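Local atomic coordinates of lovastatin nonaketide synthase, polyketide synthase component (Aspergillus terreus, PDB entry 7CPX), a protein that builds the nonaketide backbone of dihydromonacolin L, a lovastatin precursor, by repeated condensation and reduction of malonyl-derived units, with dehydration and a single methylation, in complex with LovC. Residues L2161-T2165 with A2240-L2244; K2266-R2271 with A2310-L2314; F2289-I2295 with A2328-G2334; I2295-M2299 with T2402-P2406. The protein carries 2 engineered substitutions. One frame throughout, in Å; residues are numbered along the deposited sequence.

Interaction 1. Residues L2161-T2165 with A2240-L2244; sequences LVGLT and AFGPL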
# COMPACT_ATOMS: atom_id res chain seq x y z
N LEU A 2161 -13.95 -8.16 -60.32
CA LEU A 2161 -14.64 -9.13 -59.49
C LEU A 2161 -16.04 -9.30 -60.06
O LEU A 2161 -16.93 -8.47 -59.81
CB LEU A 2161 -14.65 -8.68 -58.03
CG LEU A 2161 -13.42 -7.92 -57.55
CD1 LEU A 2161 -13.52 -7.65 -56.06
CD2 LEU A 2161 -12.13 -8.67 -57.85
N VAL A 2162 -16.24 -10.36 -60.83
CA VAL A 2162 -17.49 -10.59 -61.55
C VAL A 2162 -18.46 -11.28 -60.61
O VAL A 2162 -18.15 -12.34 -60.05
CB VAL A 2162 -17.26 -11.41 -62.82
CG1 VAL A 2162 -18.56 -11.62 -63.57
CG2 VAL A 2162 -16.23 -10.73 -63.70
N GLY A 2163 -19.64 -10.69 -60.43
CA GLY A 2163 -20.61 -11.18 -59.48
C GLY A 2163 -20.24 -10.91 -58.04
O GLY A 2163 -21.01 -11.28 -57.14
N LEU A 2164 -19.10 -10.28 -57.79
CA LEU A 2164 -18.63 -9.98 -56.45
C LEU A 2164 -18.99 -8.56 -56.04
O LEU A 2164 -18.13 -7.73 -55.72
CB LEU A 2164 -17.12 -10.22 -56.38
CG LEU A 2164 -16.72 -11.61 -55.88
CD1 LEU A 2164 -17.50 -12.69 -56.60
CD2 LEU A 2164 -15.23 -11.83 -56.06
N THR A 2165 -20.28 -8.26 -56.05
CA THR A 2165 -20.80 -6.99 -55.55
C THR A 2165 -21.43 -7.11 -54.17
O THR A 2165 -21.75 -6.09 -53.56
CB THR A 2165 -21.83 -6.41 -56.52
OG1 THR A 2165 -22.84 -7.39 -56.79
CG2 THR A 2165 -21.17 -6.00 -57.83
N ALA A 2240 -11.87 -11.93 -60.77
CA ALA A 2240 -12.34 -12.76 -59.67
C ALA A 2240 -13.78 -13.15 -60.00
O ALA A 2240 -14.73 -12.47 -59.61
CB ALA A 2240 -12.25 -12.04 -58.34
N PHE A 2241 -13.93 -14.25 -60.73
CA PHE A 2241 -15.21 -14.66 -61.28
C PHE A 2241 -15.98 -15.44 -60.22
O PHE A 2241 -15.65 -16.60 -59.93
CB PHE A 2241 -15.00 -15.50 -62.54
CG PHE A 2241 -16.26 -15.88 -63.24
CD1 PHE A 2241 -16.94 -17.02 -62.88
CD2 PHE A 2241 -16.77 -15.09 -64.25
CE1 PHE A 2241 -18.11 -17.38 -63.52
CE2 PHE A 2241 -17.93 -15.44 -64.90
CZ PHE A 2241 -18.60 -16.58 -64.54
N GLY A 2242 -17.01 -14.82 -59.64
CA GLY A 2242 -17.83 -15.48 -58.66
C GLY A 2242 -19.32 -15.20 -58.74
O GLY A 2242 -20.01 -15.16 -57.71
N PRO A 2243 -19.86 -15.00 -59.94
CA PRO A 2243 -21.32 -14.88 -60.06
C PRO A 2243 -21.99 -16.16 -59.62
O PRO A 2243 -21.49 -17.26 -59.87
CB PRO A 2243 -21.53 -14.60 -61.55
CG PRO A 2243 -20.38 -15.24 -62.21
CD PRO A 2243 -19.23 -15.08 -61.27
N LEU A 2244 -23.14 -16.03 -58.97
CA LEU A 2244 -23.79 -17.17 -58.35
C LEU A 2244 -25.30 -17.08 -58.49
O LEU A 2244 -25.90 -16.03 -58.23
CB LEU A 2244 -23.42 -17.27 -56.86
CG LEU A 2244 -24.07 -18.42 -56.09
CD1 LEU A 2244 -23.65 -19.75 -56.69
CD2 LEU A 2244 -23.70 -18.35 -54.62
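The side chain of L2164 folds back over the neighbouring strand end, its CD2 lying 3.8 Å from A2240 CB and its CD1 3.5 Å from G2242 CA. On the same side, L2161 CD2 meets A2240 CB at 3.4 Å. The opposite face carries V2162, whose CG1 approaches F2241 CD2 at 4.0 Å and P2243 CD at 4.2 Å, while the phenylalanine ring continues outward against V2270 and L2273 of helix 2256-2276. Two backbone hydrogen bonds tie the two segments together: V2162 N donates to A2240 O (2.9 Å), and G2242 N donates to V2162 O (2.8 Å). These are neighbouring parallel strands of the Rossmann-type ketoreductase sheet, met just where both turn into loops. G2163 opens the glycine-rich turn after strand 2158-2162. Its positive phi of 73° suits glycine, and the CA atoms of G2163 and P2243 come within 3.8 Å, where a CB on G2163 would clash. At G2242 a CB would run into L2164 CD1 as that side chain is placed. G2163, G2242, P2243 and L2244 line the pocket that holds NADP. The chemistry is thus split: apolar side chains fill both faces of the sheet, whereas the lack of a side chain at G2163 lets the two backbones come together beside the cofactor, and at G2242 it admits the L2164 side chain.

Interaction 2. Residues K2266-R2271 with A2310-L2314; sequences KVEGVR and ANCYL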
# COMPACT_ATOMS: atom_id res chain seq x y z
N LYS A 2266 -22.38 -18.76 -64.50
CA LYS A 2266 -21.05 -19.35 -64.33
C LYS A 2266 -20.44 -19.74 -65.67
O LYS A 2266 -19.42 -19.20 -66.09
CB LYS A 2266 -21.14 -20.57 -63.41
CG LYS A 2266 -21.53 -20.27 -61.97
CD LYS A 2266 -20.32 -20.20 -61.06
CE LYS A 2266 -20.72 -20.29 -59.60
NZ LYS A 2266 -19.55 -20.17 -58.69
N VAL A 2267 -21.09 -20.68 -66.36
CA VAL A 2267 -20.51 -21.27 -67.57
C VAL A 2267 -20.34 -20.22 -68.65
O VAL A 2267 -19.24 -19.97 -69.15
CB VAL A 2267 -21.37 -22.45 -68.06
CG1 VAL A 2267 -20.83 -22.99 -69.37
CG2 VAL A 2267 -21.43 -23.53 -67.00
N GLU A 2268 -21.45 -19.60 -69.06
CA GLU A 2268 -21.38 -18.62 -70.14
C GLU A 2268 -20.55 -17.42 -69.73
O GLU A 2268 -19.87 -16.82 -70.58
CB GLU A 2268 -22.78 -18.19 -70.56
CG GLU A 2268 -22.82 -17.22 -71.72
CD GLU A 2268 -22.22 -17.79 -72.99
OE1 GLU A 2268 -22.01 -19.02 -73.05
OE2 GLU A 2268 -21.95 -17.00 -73.93
N GLY A 2269 -20.58 -17.05 -68.45
CA GLY A 2269 -19.75 -15.94 -68.00
C GLY A 2269 -18.27 -16.22 -68.17
O GLY A 2269 -17.53 -15.39 -68.71
N VAL A 2270 -17.82 -17.40 -67.73
CA VAL A 2270 -16.41 -17.74 -67.88
C VAL A 2270 -16.07 -17.87 -69.36
O VAL A 2270 -14.97 -17.49 -69.78
CB VAL A 2270 -16.05 -19.02 -67.10
CG1 VAL A 2270 -16.26 -18.81 -65.63
CG2 VAL A 2270 -16.84 -20.22 -67.60
N ARG A 2271 -16.99 -18.40 -70.16
CA ARG A 2271 -16.73 -18.53 -71.59
C ARG A 2271 -16.51 -17.17 -72.22
O ARG A 2271 -15.54 -16.95 -72.96
CB ARG A 2271 -17.89 -19.27 -72.25
CG ARG A 2271 -17.65 -19.69 -73.69
CD ARG A 2271 -18.46 -20.92 -74.03
NE ARG A 2271 -19.88 -20.75 -73.71
CZ ARG A 2271 -20.76 -21.73 -73.65
NH1 ARG A 2271 -20.41 -22.99 -73.87
NH2 ARG A 2271 -22.03 -21.45 -73.36
N ALA A 2310 -21.69 -26.37 -62.72
CA ALA A 2310 -21.21 -25.04 -63.09
C ALA A 2310 -19.80 -24.81 -62.57
O ALA A 2310 -18.91 -24.34 -63.29
CB ALA A 2310 -22.17 -23.97 -62.55
N ASN A 2311 -19.57 -25.15 -61.29
CA ASN A 2311 -18.26 -24.94 -60.71
C ASN A 2311 -17.20 -25.81 -61.38
O ASN A 2311 -16.04 -25.40 -61.50
CB ASN A 2311 -18.29 -25.21 -59.20
CG ASN A 2311 -19.11 -24.18 -58.44
OD1 ASN A 2311 -19.05 -23.00 -58.74
ND2 ASN A 2311 -19.87 -24.64 -57.46
N CYS A 2312 -17.56 -27.01 -61.82
CA CYS A 2312 -16.61 -27.86 -62.52
C CYS A 2312 -16.31 -27.34 -63.92
O CYS A 2312 -15.19 -27.50 -64.40
CB CYS A 2312 -17.13 -29.30 -62.57
SG CYS A 2312 -17.03 -30.14 -60.97
N TYR A 2313 -17.28 -26.71 -64.57
CA TYR A 2313 -16.97 -25.99 -65.80
C TYR A 2313 -15.96 -24.89 -65.51
O TYR A 2313 -15.02 -24.67 -66.29
CB TYR A 2313 -18.22 -25.39 -66.42
CG TYR A 2313 -17.99 -24.81 -67.81
CD1 TYR A 2313 -17.35 -23.59 -67.97
CD2 TYR A 2313 -18.39 -25.49 -68.95
CE1 TYR A 2313 -17.13 -23.06 -69.22
CE2 TYR A 2313 -18.17 -24.97 -70.21
CZ TYR A 2313 -17.54 -23.75 -70.34
OH TYR A 2313 -17.32 -23.22 -71.59
N LEU A 2314 -16.14 -24.18 -64.40
CA LEU A 2314 -15.16 -23.16 -64.00
C LEU A 2314 -13.78 -23.78 -63.81
O LEU A 2314 -12.77 -23.24 -64.28
CB LEU A 2314 -15.62 -22.47 -62.72
CG LEU A 2314 -16.42 -21.18 -62.87
CD1 LEU A 2314 -17.57 -21.36 -63.86
CD2 LEU A 2314 -16.96 -20.72 -61.52
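The ring of Y2313 forms the apolar centre, with V2267 CG1 over its face, 3.3 Å from the ring centroid and 9° off the normal, in a CH-pi contact. V2270 meets the edge of the same ring, its CG2 3.3 Å from Y2313 CE1, and sends CG1 to within 3.4 Å of L2314 CD1. A little further out, K2266 CB packs on A2310 CB at 3.7 Å, and K2266 CD rests 3.4 Å from L2314 CD2. The helices are nearly parallel, 19° apart with their axes 8.9 Å from each other, as expected of two helices packed side by side on one face of a Rossmann sheet; V2270 and L2314 both reach down to F2241 and M2291 on its strands. Beyond this core, R2271 CD passes 3.5 Å from Y2313 OH, and the arginine forms a very short salt bridge within its own helix, R2271 NH2 to E2268 OE1 at 2.4 Å. Y2313 also stacks edge-to-face with H1736 of helix 1735-1750. At the other edge K2266, which lines the NADP pocket, donates from NZ to N2311 OD1 (2.9 Å), an arrangement consistent with the lysine and asparagine of the active-site tetrad in related polyketide synthase ketoreductases.

Interaction 3. Residues F2289-I2295 with A2328-G2334; sequences FVMFSSI and ASTIDIG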
# COMPACT_ATOMS: atom_id res chain seq x y z
N PHE A 2289 -6.97 -15.42 -63.18
CA PHE A 2289 -8.39 -15.62 -63.51
C PHE A 2289 -8.91 -16.60 -62.47
O PHE A 2289 -8.94 -17.81 -62.69
CB PHE A 2289 -8.56 -16.13 -64.94
CG PHE A 2289 -9.96 -15.95 -65.49
CD1 PHE A 2289 -11.07 -16.00 -64.65
CD2 PHE A 2289 -10.16 -15.74 -66.84
CE1 PHE A 2289 -12.34 -15.84 -65.16
CE2 PHE A 2289 -11.44 -15.58 -67.35
CZ PHE A 2289 -12.53 -15.63 -66.51
N VAL A 2290 -9.34 -16.06 -61.33
CA VAL A 2290 -9.82 -16.87 -60.22
C VAL A 2290 -11.32 -17.06 -60.38
O VAL A 2290 -12.08 -16.09 -60.38
CB VAL A 2290 -9.49 -16.22 -58.87
CG1 VAL A 2290 -10.01 -17.08 -57.73
CG2 VAL A 2290 -7.99 -16.02 -58.73
N MET A 2291 -11.74 -18.32 -60.51
CA MET A 2291 -13.15 -18.67 -60.63
C MET A 2291 -13.60 -19.30 -59.32
O MET A 2291 -13.07 -20.34 -58.91
CB MET A 2291 -13.36 -19.62 -61.80
CG MET A 2291 -13.54 -18.91 -63.14
SD MET A 2291 -13.04 -19.92 -64.54
CE MET A 2291 -11.26 -19.71 -64.47
N PHE A 2292 -14.57 -18.66 -58.67
CA PHE A 2292 -15.00 -19.05 -57.32
C PHE A 2292 -15.85 -20.30 -57.41
O PHE A 2292 -17.07 -20.24 -57.61
CB PHE A 2292 -15.75 -17.90 -56.66
CG PHE A 2292 -14.86 -16.83 -56.11
CD1 PHE A 2292 -13.89 -16.24 -56.90
CD2 PHE A 2292 -15.00 -16.40 -54.80
CE1 PHE A 2292 -13.07 -15.26 -56.40
CE2 PHE A 2292 -14.18 -15.41 -54.29
CZ PHE A 2292 -13.21 -14.84 -55.09
N SER A 2293 -15.21 -21.45 -57.26
CA SER A 2293 -15.92 -22.71 -57.19
C SER A 2293 -16.32 -23.02 -55.75
O SER A 2293 -15.76 -22.48 -54.79
CB SER A 2293 -15.05 -23.84 -57.74
OG SER A 2293 -14.72 -23.62 -59.10
N SER A 2294 -17.30 -23.90 -55.61
CA SER A 2294 -17.73 -24.38 -54.31
C SER A 2294 -17.15 -25.75 -54.05
O SER A 2294 -16.89 -26.53 -54.98
CB SER A 2294 -19.26 -24.43 -54.23
OG SER A 2294 -19.68 -25.08 -53.04
N ILE A 2295 -16.92 -26.06 -52.77
CA ILE A 2295 -16.34 -27.34 -52.41
C ILE A 2295 -17.22 -28.49 -52.88
O ILE A 2295 -16.74 -29.61 -53.04
CB ILE A 2295 -16.10 -27.41 -50.89
CG1 ILE A 2295 -15.23 -28.62 -50.55
CG2 ILE A 2295 -17.42 -27.50 -50.15
CD1 ILE A 2295 -13.89 -28.63 -51.26
N ALA A 2328 -4.74 -18.52 -64.49
CA ALA A 2328 -6.08 -18.93 -64.08
C ALA A 2328 -5.94 -19.85 -62.88
O ALA A 2328 -4.87 -20.40 -62.62
CB ALA A 2328 -6.84 -19.62 -65.21
N SER A 2329 -7.05 -20.02 -62.16
CA SER A 2329 -7.10 -20.88 -60.99
C SER A 2329 -8.54 -20.91 -60.49
O SER A 2329 -9.37 -20.09 -60.90
CB SER A 2329 -6.15 -20.41 -59.89
OG SER A 2329 -6.45 -19.08 -59.51
N THR A 2330 -8.82 -21.86 -59.62
CA THR A 2330 -10.12 -21.97 -58.98
C THR A 2330 -9.94 -22.20 -57.49
O THR A 2330 -8.94 -22.78 -57.05
CB THR A 2330 -10.95 -23.11 -59.57
OG1 THR A 2330 -10.19 -24.33 -59.55
CG2 THR A 2330 -11.36 -22.80 -60.99
N ILE A 2331 -10.91 -21.73 -56.72
CA ILE A 2331 -10.94 -21.91 -55.27
C ILE A 2331 -12.24 -22.63 -54.95
O ILE A 2331 -13.33 -22.09 -55.16
CB ILE A 2331 -10.84 -20.57 -54.52
CG1 ILE A 2331 -11.88 -19.57 -55.05
CG2 ILE A 2331 -9.46 -20.00 -54.68
CD1 ILE A 2331 -11.78 -18.20 -54.42
N ASP A 2332 -12.12 -23.86 -54.45
CA ASP A 2332 -13.30 -24.65 -54.09
C ASP A 2332 -13.67 -24.29 -52.66
O ASP A 2332 -13.27 -24.93 -51.68
CB ASP A 2332 -13.01 -26.14 -54.25
CG ASP A 2332 -12.33 -26.45 -55.57
OD1 ASP A 2332 -11.10 -26.27 -55.66
OD2 ASP A 2332 -13.02 -26.88 -56.51
N ILE A 2333 -14.45 -23.23 -52.54
CA ILE A 2333 -14.76 -22.63 -51.25
C ILE A 2333 -15.80 -23.47 -50.53
O ILE A 2333 -16.70 -24.05 -51.14
CB ILE A 2333 -15.25 -21.18 -51.43
CG1 ILE A 2333 -14.24 -20.36 -52.24
CG2 ILE A 2333 -15.46 -20.53 -50.08
CD1 ILE A 2333 -14.85 -19.17 -52.92
N GLY A 2334 -15.67 -23.53 -49.20
CA GLY A 2334 -16.68 -24.15 -48.37
C GLY A 2334 -17.80 -23.17 -48.08
O GLY A 2334 -18.17 -22.37 -48.93
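Two parallel strands, joined through helix 2305-2323 in a beta-alpha-beta crossover of the Rossmann fold, share six backbone hydrogen bonds. S2329 N donates to F2289 O (3.0 Å) and M2291 N to S2329 O (3.0 Å). In the middle the pairing slackens: I2331 N to M2291 O is long and weak at 3.4 Å, and S2293 N to I2331 O, although 2.9 Å, is strongly bent and also weak. It tightens again toward the C-terminal ends, with I2333 N to S2293 O at 2.7 Å and I2295 N to I2333 O at 2.6 Å. The alternate residues turn outward: V2290 and F2292 pair with strand 2236-2241, and T2330 and D2332 with L2401 on the far side. CA-H...O contacts add to the carbonyls, such as V2290 CA to S2329 O (3.3 Å). The serine hydroxyls also find partners, S2293 OG with N2311 O, S2329 OG weakly with A2373 O, and S2294 OG weakly with V2296 N just past the strand. F2292, S2293, S2294 and I2295, together with I2333 and G2334, reach the NADP pocket. Between the side chains, I2331 CD1 sits over the face of the F2292 ring, 3.5 Å from its centroid and only 3° from the normal.

Interaction 4. Residues I2295-M2299 with T2402-P2406; sequences IVAVM and TTGIP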
# COMPACT_ATOMS: atom_id res chain seq x y z
N ILE A 2295 -16.92 -26.06 -52.77
CA ILE A 2295 -16.34 -27.34 -52.41
C ILE A 2295 -17.22 -28.49 -52.88
O ILE A 2295 -16.74 -29.61 -53.04
CB ILE A 2295 -16.10 -27.41 -50.89
CG1 ILE A 2295 -15.23 -28.62 -50.55
CG2 ILE A 2295 -17.42 -27.50 -50.15
CD1 ILE A 2295 -13.89 -28.63 -51.26
N VAL A 2296 -18.51 -28.22 -53.12
CA VAL A 2296 -19.37 -29.22 -53.72
C VAL A 2296 -18.87 -29.59 -55.11
O VAL A 2296 -19.14 -30.70 -55.59
CB VAL A 2296 -20.83 -28.71 -53.78
CG1 VAL A 2296 -21.26 -28.21 -52.42
CG2 VAL A 2296 -20.96 -27.62 -54.82
N ALA A 2297 -18.15 -28.69 -55.77
CA ALA A 2297 -17.56 -29.02 -57.06
C ALA A 2297 -16.53 -30.13 -56.92
O ALA A 2297 -16.28 -30.87 -57.88
CB ALA A 2297 -16.91 -27.78 -57.67
N VAL A 2298 -15.93 -30.27 -55.74
CA VAL A 2298 -14.90 -31.28 -55.52
C VAL A 2298 -15.49 -32.57 -54.95
O VAL A 2298 -14.90 -33.64 -55.12
CB VAL A 2298 -13.80 -30.73 -54.60
CG1 VAL A 2298 -12.74 -31.79 -54.34
CG2 VAL A 2298 -13.19 -29.49 -55.21
N MET A 2299 -16.63 -32.48 -54.27
CA MET A 2299 -17.24 -33.64 -53.64
C MET A 2299 -18.71 -33.83 -53.98
O MET A 2299 -19.25 -34.90 -53.70
CB MET A 2299 -17.10 -33.55 -52.11
CG MET A 2299 -15.70 -33.23 -51.64
SD MET A 2299 -15.55 -33.24 -49.84
CE MET A 2299 -16.81 -32.05 -49.38
N THR A 2402 -8.48 -26.63 -53.19
CA THR A 2402 -9.60 -27.25 -52.49
C THR A 2402 -9.68 -26.70 -51.07
O THR A 2402 -8.67 -26.64 -50.36
CB THR A 2402 -9.44 -28.77 -52.47
OG1 THR A 2402 -9.34 -29.25 -53.81
CG2 THR A 2402 -10.63 -29.43 -51.79
N THR A 2403 -10.88 -26.31 -50.66
CA THR A 2403 -11.05 -25.64 -49.37
C THR A 2403 -12.43 -25.95 -48.83
O THR A 2403 -13.35 -26.30 -49.57
CB THR A 2403 -10.84 -24.13 -49.51
OG1 THR A 2403 -9.62 -23.87 -50.21
CG2 THR A 2403 -10.78 -23.47 -48.15
N GLY A 2404 -12.57 -25.81 -47.51
CA GLY A 2404 -13.85 -25.95 -46.86
C GLY A 2404 -14.20 -27.34 -46.40
O GLY A 2404 -15.35 -27.56 -45.99
N ILE A 2405 -13.28 -28.29 -46.47
CA ILE A 2405 -13.50 -29.65 -45.98
C ILE A 2405 -12.92 -29.74 -44.57
O ILE A 2405 -11.70 -29.59 -44.41
CB ILE A 2405 -12.87 -30.69 -46.90
CG1 ILE A 2405 -13.45 -30.55 -48.31
CG2 ILE A 2405 -13.14 -32.09 -46.37
CD1 ILE A 2405 -12.80 -31.44 -49.32
N PRO A 2406 -13.73 -29.99 -43.55
CA PRO A 2406 -13.21 -30.06 -42.19
C PRO A 2406 -12.54 -31.40 -41.94
O PRO A 2406 -12.72 -32.34 -42.72
CB PRO A 2406 -14.46 -29.89 -41.33
CG PRO A 2406 -15.52 -30.55 -42.13
CD PRO A 2406 -15.17 -30.30 -43.58
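This is a small, buried apolar contact at one margin of the ketoreductase sheet, where the short helix 2296-2299, reached directly from strand 2288-2294, meets the loop after the outermost strand 2400-2402. I2295 is its main contributor. Its CD1 touches T2402 CG2 at 3.4 Å and comes unusually near T2403 O, at 2.9 Å, while its CG1 lies 3.5 Å from I2405 CG1. M2299 reaches I2405 as well, its SD 3.3 Å from I2405 CD1, and V2298 CG1 adds a looser approach to T2402 CG2 (4.1 Å). G2404 takes a positive phi of 90°, which bends the loop so that I2405 swings back toward I2295. L1810 of strand 1804-1811 covers V2298, T2402 and I2405. Backbone polarity is met outside the pair: A2297 O by R1745 and I2405 O by R1812. Cohesion between the two segments therefore rests on methyl, methylene and thioether packing.

Overall arrangement
From the N terminus, interaction 1 closes first, joining strand 2158-2162 to strand 2236-2241 across a loop that holds two further strands of the sheet. It is complete before the others begin. The remaining three interlock: 2266-2271, 2289-2295 and 2295-2299 are all passed before their partners 2310-2314, 2328-2334 and 2402-2406 follow in the same order, so each crosses the other two and none nests. I2295 belongs to both interactions 3 and 4. F2241 links interaction 1 to the helix pair of interaction 2 and, through backbone pairing, to strand 2288-2294 of interaction 3. Together they run across the sheet from its centre to edge strand 2400-2402, with two helices on one face.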